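PDB 4BU0: S-M checkpoint control protein rad4 from Schizosaccharomyces pombe, which acts as an essential DNA replication and checkpoint adaptor coupling S and M phases, with its first two BRCT domains, the fragment crystallised here, binding phosphorylated Crb2. Local coordinates for residues Y57-P65 with R174-Y182; R119-H127 with V165-Q173. One frame throughout, in Å; residues are numbered along the deposited sequence. Where two conformers were deposited one is given.

Contact 1: Y57-P65 with R174-Y182; sequences YKFAAKSRP and RNAVLEPQY
Arg174, Glu179 and Ala61 carry an interface between two BRCT domains: helix 55-63 of the first repeat lies against the chain that leaves helix 166-174 of the second through a Schellman motif at Asn175. In the conformer described, one of two deposited, the side chain of Arg174 bends at chi2 (53°) and brings its guanidinium to the C-terminal turn of helix 55-63. There Arg174 NH2 donates to Ala60 O at 2.9 Å, on a lone pair in the carbonyl plane but with a bent N-H angle of 135°; Arg64 N uses the same oxygen. Pro65 lies over one guanidinium face and Ala61 O over the opposite one. Deeper in the interface, Ala61 CB meets Ala176 CB at 3.9 Å. Beside this methyl pair the hydroxyl of Tyr57 accepts the backbone N-H of Val177, which approaches in the ring plane (N to OH 2.9 Å, 164°).

Glu179 lies across Lys58 and Lys62. Glu179 OE2 forms a long, weak salt bridge with Lys62 NZ (3.5 Å) and accepts from two waters, one also donating to Lys58 O, the other accepting from Lys62 NZ. Gln181 NE2 donates to Glu179 OE1 from above the carboxylate plane (2.9 Å). Replacing Glu179 by an alanine is likely to leave Lys62 without its carboxylate mate, Gln181 NE2 without its acceptor and both waters without a shared one. Phe59 and Arg64 pack on apolar side chains of the bound peptide. Lys62, bent at chi3, ends with NZ donating to Tyr182 OH (2.7 Å), at the edge of the tyrosine ring and in its plane.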
loop_
_atom_site.group_PDB
_atom_site.type_symbol
_atom_site.label_atom_id
_atom_site.label_comp_id
_atom_site.label_asym_id
_atom_site.label_seq_id
_atom_site.Cartn_x
_atom_site.Cartn_y
_atom_site.Cartn_z
ATOM N N TYR A 57 1.342 5.787 7.099
ATOM C CA TYR A 57 1.789 5.398 5.776
ATOM C C TYR A 57 2.120 6.618 4.939
ATOM O O TYR A 57 3.154 6.659 4.278
ATOM C CB TYR A 57 0.694 4.560 5.088
ATOM C CG TYR A 57 1.118 3.982 3.759
ATOM C CD1 TYR A 57 1.168 4.777 2.608
ATOM C CD2 TYR A 57 1.397 2.626 3.625
ATOM C CE1 TYR A 57 1.554 4.246 1.382
ATOM C CE2 TYR A 57 1.762 2.076 2.391
ATOM C CZ TYR A 57 1.803 2.889 1.264
ATOM O OH TYR A 57 2.156 2.355 0.042
ATOM N N LYS A 58 1.230 7.626 4.970
ATOM C CA LYS A 58 1.462 8.827 4.168
ATOM C C LYS A 58 2.783 9.514 4.538
ATOM O O LYS A 58 3.492 10.000 3.654
ATOM C CB LYS A 58 0.306 9.806 4.322
ATOM C CG LYS A 58 -0.986 9.324 3.635
ATOM C CD LYS A 58 -2.123 10.309 3.914
ATOM C CE LYS A 58 -3.427 9.762 3.377
ATOM N NZ LYS A 58 -4.545 10.713 3.631
ATOM N N PHE A 59 3.108 9.571 5.859
ATOM C CA PHE A 59 4.352 10.204 6.291
ATOM C C PHE A 59 5.560 9.455 5.757
ATOM O O PHE A 59 6.494 10.057 5.248
ATOM C CB PHE A 59 4.416 10.251 7.831
ATOM C CG PHE A 59 5.506 11.181 8.316
ATOM C CD1 PHE A 59 6.823 10.744 8.415
ATOM C CD2 PHE A 59 5.227 12.514 8.601
ATOM C CE1 PHE A 59 7.845 11.629 8.800
ATOM C CE2 PHE A 59 6.242 13.387 9.002
ATOM C CZ PHE A 59 7.544 12.941 9.081
ATOM N N ALA A 60 5.557 8.108 5.867
ATOM C CA ALA A 60 6.677 7.342 5.348
ATOM C C ALA A 60 6.811 7.506 3.838
ATOM O O ALA A 60 7.922 7.661 3.348
ATOM C CB ALA A 60 6.512 5.863 5.704
ATOM N N ALA A 61 5.673 7.493 3.103
ATOM C CA ALA A 61 5.721 7.616 1.638
ATOM C C ALA A 61 6.232 8.961 1.186
ATOM O O ALA A 61 6.881 9.042 0.159
ATOM C CB ALA A 61 4.341 7.388 1.046
ATOM N N LYS A 62 5.918 10.007 1.928
ATOM C CA LYS A 62 6.296 11.351 1.523
ATOM C C LYS A 62 7.685 11.749 2.011
ATOM O O LYS A 62 8.455 12.324 1.240
ATOM C CB LYS A 62 5.252 12.331 2.070
ATOM C CG LYS A 62 5.310 13.723 1.457
ATOM C CD LYS A 62 4.203 14.620 1.996
ATOM C CE LYS A 62 2.986 14.594 1.096
ATOM N NZ LYS A 62 1.878 15.445 1.615
ATOM N N SER A 63 8.016 11.436 3.281
ATOM C CA SER A 63 9.223 11.950 3.932
ATOM C C SER A 63 10.308 10.936 4.339
ATOM O O SER A 63 11.418 11.370 4.679
ATOM C CB SER A 63 8.814 12.686 5.206
ATOM O OG SER A 63 7.671 13.507 5.022
ATOM N N ARG A 64 10.005 9.627 4.386
ATOM C CA ARG A 64 11.005 8.678 4.878
ATOM C C ARG A 64 11.186 7.450 3.959
ATOM O O ARG A 64 10.813 6.339 4.359
ATOM C CB ARG A 64 10.644 8.239 6.315
ATOM C CG ARG A 64 10.693 9.343 7.392
ATOM C CD ARG A 64 12.109 9.826 7.704
ATOM N NE ARG A 64 12.970 8.708 8.099
ATOM C CZ ARG A 64 13.138 8.291 9.349
ATOM N NH1 ARG A 64 12.552 8.931 10.356
ATOM N NH2 ARG A 64 13.907 7.243 9.606
ATOM N N PRO A 65 11.863 7.589 2.793
ATOM C CA PRO A 65 12.062 6.431 1.899
ATOM C C PRO A 65 12.987 5.355 2.455
ATOM O O PRO A 65 13.011 4.240 1.935
ATOM C CB PRO A 65 12.662 7.053 0.628
ATOM C CG PRO A 65 13.320 8.314 1.116
ATOM C CD PRO A 65 12.415 8.828 2.191
ATOM N N ARG A 174 8.573 4.551 -6.409
ATOM C CA ARG A 174 8.756 4.934 -5.013
ATOM C C ARG A 174 8.405 3.755 -4.062
ATOM O O ARG A 174 8.605 3.867 -2.839
ATOM C CB ARG A 174 7.887 6.180 -4.734
ATOM C CG ARG A 174 7.943 6.774 -3.321
ATOM C CD ARG A 174 9.352 7.073 -2.839
ATOM N NE ARG A 174 9.356 7.720 -1.529
ATOM C CZ ARG A 174 9.159 7.091 -0.378
ATOM N NH1 ARG A 174 8.913 5.786 -0.360
ATOM N NH2 ARG A 174 9.194 7.763 0.765
ATOM N N ASN A 175 7.883 2.625 -4.616
ATOM C CA ASN A 175 7.479 1.443 -3.844
ATOM C C ASN A 175 6.470 1.825 -2.762
ATOM O O ASN A 175 6.494 1.294 -1.633
ATOM C CB ASN A 175 8.702 0.727 -3.225
ATOM C CG ASN A 175 9.683 0.223 -4.248
ATOM O OD1 ASN A 175 10.856 0.598 -4.248
ATOM N ND2 ASN A 175 9.222 -0.642 -5.143
ATOM N N ALA A 176 5.585 2.788 -3.069
ATOM C CA ALA A 176 4.576 3.244 -2.120
ATOM C C ALA A 176 3.510 3.977 -2.876
ATOM O O ALA A 176 3.817 4.654 -3.877
ATOM C CB ALA A 176 5.186 4.172 -1.072
ATOM N N VAL A 177 2.270 3.888 -2.386
ATOM C CA VAL A 177 1.166 4.671 -2.922
ATOM C C VAL A 177 1.415 6.114 -2.596
ATOM O O VAL A 177 1.598 6.463 -1.416
ATOM C CB VAL A 177 -0.173 4.216 -2.308
ATOM C CG1 VAL A 177 -1.330 5.161 -2.698
ATOM C CG2 VAL A 177 -0.478 2.777 -2.722
ATOM N N LEU A 178 1.419 6.962 -3.626
ATOM C CA LEU A 178 1.580 8.405 -3.417
ATOM C C LEU A 178 0.222 9.082 -3.362
ATOM O O LEU A 178 -0.770 8.573 -3.889
ATOM C CB LEU A 178 2.450 9.030 -4.509
ATOM C CG LEU A 178 3.837 8.393 -4.616
ATOM C CD1 LEU A 178 4.630 8.978 -5.808
ATOM C CD2 LEU A 178 4.632 8.537 -3.311
ATOM N N GLU A 179 0.168 10.254 -2.725
ATOM C CA GLU A 179 -1.083 10.981 -2.534
ATOM C C GLU A 179 -1.588 11.541 -3.865
ATOM O O GLU A 179 -0.799 11.930 -4.742
ATOM C CB GLU A 179 -0.924 12.069 -1.465
ATOM C CG GLU A 179 -0.908 11.442 -0.081
ATOM C CD GLU A 179 -0.690 12.451 1.031
ATOM O OE1 GLU A 179 -1.533 13.370 1.169
ATOM O OE2 GLU A 179 0.343 12.354 1.734
ATOM N N PRO A 180 -2.926 11.596 -4.015
ATOM C CA PRO A 180 -3.513 11.935 -5.324
ATOM C C PRO A 180 -3.435 13.403 -5.729
ATOM O O PRO A 180 -3.469 13.678 -6.926
ATOM C CB PRO A 180 -4.995 11.536 -5.147
ATOM C CG PRO A 180 -5.252 11.760 -3.652
ATOM C CD PRO A 180 -3.966 11.203 -3.038
ATOM N N GLN A 181 -3.360 14.331 -4.764
ATOM C CA GLN A 181 -3.390 15.764 -5.108
ATOM C C GLN A 181 -2.176 16.190 -5.931
ATOM O O GLN A 181 -2.210 17.249 -6.567
ATOM C CB GLN A 181 -3.527 16.642 -3.853
ATOM C CG GLN A 181 -2.369 16.554 -2.865
ATOM C CD GLN A 181 -2.514 15.460 -1.823
ATOM O OE1 GLN A 181 -3.221 14.469 -2.024
ATOM N NE2 GLN A 181 -1.871 15.647 -0.660
ATOM N N TYR A 182 -1.136 15.360 -5.960
ATOM C CA TYR A 182 0.054 15.688 -6.749
ATOM C C TYR A 182 -0.060 15.237 -8.205
ATOM O O TYR A 182 0.837 15.511 -9.010
ATOM C CB TYR A 182 1.291 15.066 -6.103
ATOM C CG TYR A 182 1.448 15.523 -4.674
ATOM C CD1 TYR A 182 1.714 16.857 -4.375
ATOM C CD2 TYR A 182 1.232 14.647 -3.618
ATOM C CE1 TYR A 182 1.811 17.296 -3.057
ATOM C CE2 TYR A 182 1.355 15.065 -2.295
ATOM C CZ TYR A 182 1.632 16.392 -2.021
ATOM O OH TYR A 182 1.742 16.815 -0.726
HETATM O O HOH W 1 2.165 10.475 1.295
HETATM O O HOH W 2 0.762 13.957 3.810
#

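Contact 2: R119-H127 with V165-Q173; sequences RIENYVLKH and VEWLWQSIQ
The ring of Tyr123 receives the edge of Trp169 on one face in a T-shaped stack, the centroids of the tyrosine ring and the six-membered indole ring 5.1 Å apart and the planes at 81°. Trp169 CZ3 leads the approach, 3.7 Å from Tyr123 CD2. Arg119 CG lies in plane at the Tyr123 edge, and Tyr123 CE2 sits over the Arg119 guanidinium of one conformer. One face of the indole is covered by Val165 CG2, four residues earlier; its benzo edge meets Tyr123, while Glu166 OE1 lies in plane at the five-membered-ring end, beside CD1. One turn further on, the imidazole of His127 has Ile172 over one face, a CH-pi contact with CG1 only 17° off the ring normal, while Tyr123 O lies at the imidazole edge. Ile172 is shared between the two rings: its CD1 comes to 3.6 Å from His127 CD2 and also touches Tyr123 CD1.

Ile120 splits its branches between two partners, CD1 resting on Val165 CG2 (3.6 Å) and CG2, anti to the backbone N, meeting Leu168 CD2 (3.7 Å). Val124 CG2 touches Leu168 CD1 at 4.3 Å. The axes of the short helical segments come no closer than 11.3 Å, their N-to-C directions 33° apart.

This is the helix pair that packs together on one side of the parallel sheet in a BRCT fold. Ile120 reaches Leu109 of strand 106-110 and Ile143 of strand 141-144, Val124 rests on Val107, and Val165 and Trp167 join Ile120 on Ile143, seating helices 116-126 and 166-174 on the central strands.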
loop_
_atom_site.group_PDB
_atom_site.type_symbol
_atom_site.label_atom_id
_atom_site.label_comp_id
_atom_site.label_asym_id
_atom_site.label_seq_id
_atom_site.Cartn_x
_atom_site.Cartn_y
_atom_site.Cartn_z
ATOM N N ARG A 119 -1.797 -2.208 -20.711
ATOM C CA ARG A 119 -0.490 -2.193 -20.056
ATOM C C ARG A 119 -0.678 -1.693 -18.603
ATOM O O ARG A 119 -0.108 -2.263 -17.666
ATOM C CB ARG A 119 0.474 -1.298 -20.847
ATOM C CG ARG A 119 1.860 -1.134 -20.240
ATOM C CD ARG A 119 2.779 -0.414 -21.214
ATOM N NE ARG A 119 3.770 0.413 -20.526
ATOM C CZ ARG A 119 4.986 -0.001 -20.185
ATOM N NH1 ARG A 119 5.373 -1.242 -20.454
ATOM N NH2 ARG A 119 5.819 0.818 -19.556
ATOM N N ILE A 120 -1.515 -0.649 -18.418
ATOM C CA ILE A 120 -1.795 -0.130 -17.064
ATOM C C ILE A 120 -2.413 -1.249 -16.214
ATOM O O ILE A 120 -2.003 -1.493 -15.070
ATOM C CB ILE A 120 -2.707 1.118 -17.138
ATOM C CG1 ILE A 120 -1.903 2.305 -17.737
ATOM C CG2 ILE A 120 -3.240 1.498 -15.738
ATOM C CD1 ILE A 120 -2.812 3.470 -18.228
ATOM N N GLU A 121 -3.441 -1.932 -16.776
ATOM C CA GLU A 121 -4.079 -3.038 -16.076
ATOM C C GLU A 121 -3.051 -4.092 -15.632
ATOM O O GLU A 121 -3.070 -4.516 -14.476
ATOM C CB GLU A 121 -5.157 -3.665 -16.964
ATOM C CG GLU A 121 -5.815 -4.897 -16.375
ATOM C CD GLU A 121 -6.941 -5.460 -17.224
ATOM O OE1 GLU A 121 -7.384 -4.777 -18.176
ATOM O OE2 GLU A 121 -7.394 -6.587 -16.905
ATOM N N ASN A 122 -2.126 -4.458 -16.536
ATOM C CA ASN A 122 -1.100 -5.428 -16.182
ATOM C C ASN A 122 -0.206 -4.930 -15.036
ATOM O O ASN A 122 0.110 -5.699 -14.125
ATOM C CB ASN A 122 -0.232 -5.734 -17.398
ATOM C CG ASN A 122 0.616 -6.963 -17.209
ATOM O OD1 ASN A 122 0.110 -8.070 -17.009
ATOM N ND2 ASN A 122 1.923 -6.786 -17.239
ATOM N N TYR A 123 0.210 -3.649 -15.079
ATOM C CA TYR A 123 1.073 -3.137 -13.999
ATOM C C TYR A 123 0.364 -3.076 -12.653
ATOM O O TYR A 123 0.996 -3.314 -11.615
ATOM C CB TYR A 123 1.602 -1.745 -14.332
ATOM C CG TYR A 123 2.855 -1.763 -15.166
ATOM C CD1 TYR A 123 4.103 -1.966 -14.583
ATOM C CD2 TYR A 123 2.804 -1.537 -16.535
ATOM C CE1 TYR A 123 5.267 -1.981 -15.351
ATOM C CE2 TYR A 123 3.962 -1.546 -17.313
ATOM C CZ TYR A 123 5.191 -1.768 -16.717
ATOM O OH TYR A 123 6.332 -1.761 -17.489
ATOM N N VAL A 124 -0.948 -2.742 -12.639
ATOM C CA VAL A 124 -1.696 -2.726 -11.392
ATOM C C VAL A 124 -1.674 -4.107 -10.769
ATOM O O VAL A 124 -1.428 -4.239 -9.579
ATOM C CB VAL A 124 -3.153 -2.256 -11.661
ATOM C CG1 VAL A 124 -4.071 -2.522 -10.454
ATOM C CG2 VAL A 124 -3.163 -0.772 -12.043
ATOM N N LEU A 125 -1.912 -5.154 -11.596
ATOM C CA LEU A 125 -1.952 -6.519 -11.074
ATOM C C LEU A 125 -0.562 -6.990 -10.636
ATOM O O LEU A 125 -0.441 -7.601 -9.572
ATOM C CB LEU A 125 -2.529 -7.454 -12.145
ATOM C CG LEU A 125 -3.985 -7.187 -12.539
ATOM C CD1 LEU A 125 -4.381 -8.053 -13.711
ATOM C CD2 LEU A 125 -4.930 -7.447 -11.393
ATOM N N LYS A 126 0.480 -6.646 -11.428
ATOM C CA LYS A 126 1.872 -7.026 -11.105
ATOM C C LYS A 126 2.305 -6.439 -9.758
ATOM O O LYS A 126 3.068 -7.062 -9.027
ATOM C CB LYS A 126 2.793 -6.515 -12.235
ATOM C CG LYS A 126 4.294 -6.746 -12.034
ATOM C CD LYS A 126 5.103 -6.040 -13.113
ATOM C CE LYS A 126 6.586 -6.104 -12.848
ATOM N NZ LYS A 126 7.345 -5.261 -13.811
ATOM N N HIS A 127 1.758 -5.264 -9.388
ATOM C CA HIS A 127 2.159 -4.612 -8.146
ATOM C C HIS A 127 1.143 -4.768 -7.014
ATOM O O HIS A 127 1.172 -4.012 -6.024
ATOM C CB HIS A 127 2.489 -3.150 -8.450
ATOM C CG HIS A 127 3.783 -3.067 -9.175
ATOM N ND1 HIS A 127 4.999 -3.215 -8.499
ATOM C CD2 HIS A 127 4.029 -2.988 -10.497
ATOM C CE1 HIS A 127 5.929 -3.168 -9.435
ATOM N NE2 HIS A 127 5.400 -3.039 -10.649
ATOM N N VAL A 165 -2.031 9.041 -15.085
ATOM C CA VAL A 165 -1.289 7.796 -14.995
ATOM C C VAL A 165 0.090 7.974 -14.305
ATOM O O VAL A 165 0.652 7.010 -13.800
ATOM C CB VAL A 165 -1.187 7.092 -16.365
ATOM C CG1 VAL A 165 -0.294 7.873 -17.333
ATOM C CG2 VAL A 165 -0.753 5.633 -16.217
ATOM N N GLU A 166 0.626 9.203 -14.283
ATOM C CA GLU A 166 1.899 9.458 -13.618
ATOM C C GLU A 166 1.838 9.066 -12.139
ATOM O O GLU A 166 2.848 8.681 -11.563
ATOM C CB GLU A 166 2.241 10.937 -13.782
ATOM C CG GLU A 166 3.667 11.314 -13.390
ATOM C CD GLU A 166 4.821 10.679 -14.153
ATOM O OE1 GLU A 166 4.603 10.046 -15.211
ATOM O OE2 GLU A 166 5.947 10.736 -13.610
ATOM N N TRP A 167 0.633 9.076 -11.541
ATOM C CA TRP A 167 0.497 8.586 -10.167
ATOM C C TRP A 167 0.975 7.143 -10.059
ATOM O O TRP A 167 1.656 6.763 -9.106
ATOM C CB TRP A 167 -0.975 8.672 -9.716
ATOM C CG TRP A 167 -1.240 7.863 -8.473
ATOM C CD1 TRP A 167 -0.977 8.231 -7.181
ATOM C CD2 TRP A 167 -1.793 6.537 -8.411
ATOM N NE1 TRP A 167 -1.286 7.197 -6.322
ATOM C CE2 TRP A 167 -1.780 6.140 -7.054
ATOM C CE3 TRP A 167 -2.292 5.646 -9.383
ATOM C CZ2 TRP A 167 -2.226 4.876 -6.644
ATOM C CZ3 TRP A 167 -2.744 4.399 -8.979
ATOM C CH2 TRP A 167 -2.709 4.025 -7.625
ATOM N N LEU A 168 0.548 6.324 -11.031
ATOM C CA LEU A 168 0.925 4.932 -11.021
ATOM C C LEU A 168 2.418 4.746 -11.231
ATOM O O LEU A 168 3.050 3.978 -10.495
ATOM C CB LEU A 168 0.132 4.206 -12.130
ATOM C CG LEU A 168 0.453 2.703 -12.290
ATOM C CD1 LEU A 168 0.077 1.913 -11.037
ATOM C CD2 LEU A 168 -0.305 2.131 -13.501
ATOM N N TRP A 169 2.972 5.443 -12.202
ATOM C CA TRP A 169 4.376 5.264 -12.471
ATOM C C TRP A 169 5.244 5.721 -11.318
ATOM O O TRP A 169 6.146 5.045 -10.976
ATOM C CB TRP A 169 4.780 5.934 -13.781
ATOM C CG TRP A 169 3.949 5.574 -14.993
ATOM C CD1 TRP A 169 3.539 6.431 -15.934
ATOM C CD2 TRP A 169 3.469 4.285 -15.386
ATOM N NE1 TRP A 169 2.810 5.777 -16.882
ATOM C CE2 TRP A 169 2.758 4.461 -16.553
ATOM C CE3 TRP A 169 3.559 3.013 -14.859
ATOM C CZ2 TRP A 169 2.144 3.413 -17.190
ATOM C CZ3 TRP A 169 2.945 2.000 -15.514
ATOM C CH2 TRP A 169 2.248 2.219 -16.638
ATOM N N GLN A 170 4.919 6.876 -10.758
ATOM C CA GLN A 170 5.748 7.341 -9.645
ATOM C C GLN A 170 5.545 6.487 -8.384
ATOM O O GLN A 170 6.494 6.340 -7.613
ATOM C CB GLN A 170 5.495 8.826 -9.358
ATOM C CG GLN A 170 6.100 9.687 -10.469
ATOM C CD GLN A 170 6.234 11.147 -10.054
ATOM O OE1 GLN A 170 6.356 11.481 -8.865
ATOM N NE2 GLN A 170 6.198 12.035 -11.048
ATOM N N SER A 171 4.315 5.956 -8.142
ATOM C CA SER A 171 4.084 5.103 -6.969
ATOM C C SER A 171 4.890 3.830 -7.115
ATOM O O SER A 171 5.548 3.406 -6.162
ATOM C CB SER A 171 2.594 4.769 -6.832
ATOM O OG SER A 171 1.845 5.920 -6.465
ATOM N N ILE A 172 4.894 3.253 -8.329
ATOM C CA ILE A 172 5.692 2.022 -8.543
ATOM C C ILE A 172 7.177 2.294 -8.290
ATOM O O ILE A 172 7.824 1.494 -7.592
ATOM C CB ILE A 172 5.443 1.443 -9.936
ATOM C CG1 ILE A 172 4.061 0.780 -9.965
ATOM C CG2 ILE A 172 6.567 0.414 -10.349
ATOM C CD1 ILE A 172 3.576 0.456 -11.389
ATOM N N GLN A 173 7.716 3.403 -8.819
ATOM C CA GLN A 173 9.155 3.573 -8.623
ATOM C C GLN A 173 9.508 3.945 -7.162
ATOM O O GLN A 173 10.638 3.610 -6.743
ATOM C CB GLN A 173 9.748 4.557 -9.631
ATOM C CG GLN A 173 9.286 5.967 -9.430
ATOM C CD GLN A 173 9.671 6.930 -10.511
ATOM O OE1 GLN A 173 10.118 6.505 -11.575
ATOM N NE2 GLN A 173 9.583 8.227 -10.248
#

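Overall arrangement
From the N terminus the chain builds the first BRCT domain, and helix 55-63 supplies the first half of contact 1. It then passes into the second domain, where helix 116-126 and, some 40 residues later, helix 166-174 close contact 2 around three strands and a helix. Directly beyond, residues 174-182 return to helix 55-63 and close contact 1, so contact 2 is nested inside its loop. One contact is thus interdomain, the other internal to the second repeat. Their centres lie 15 Å apart, and they meet at Leu178, whose O and N probably hydrogen-bond Trp167 NE1 and Ser171 OG on helix 166-174, tying the interdomain segment to the helix pair.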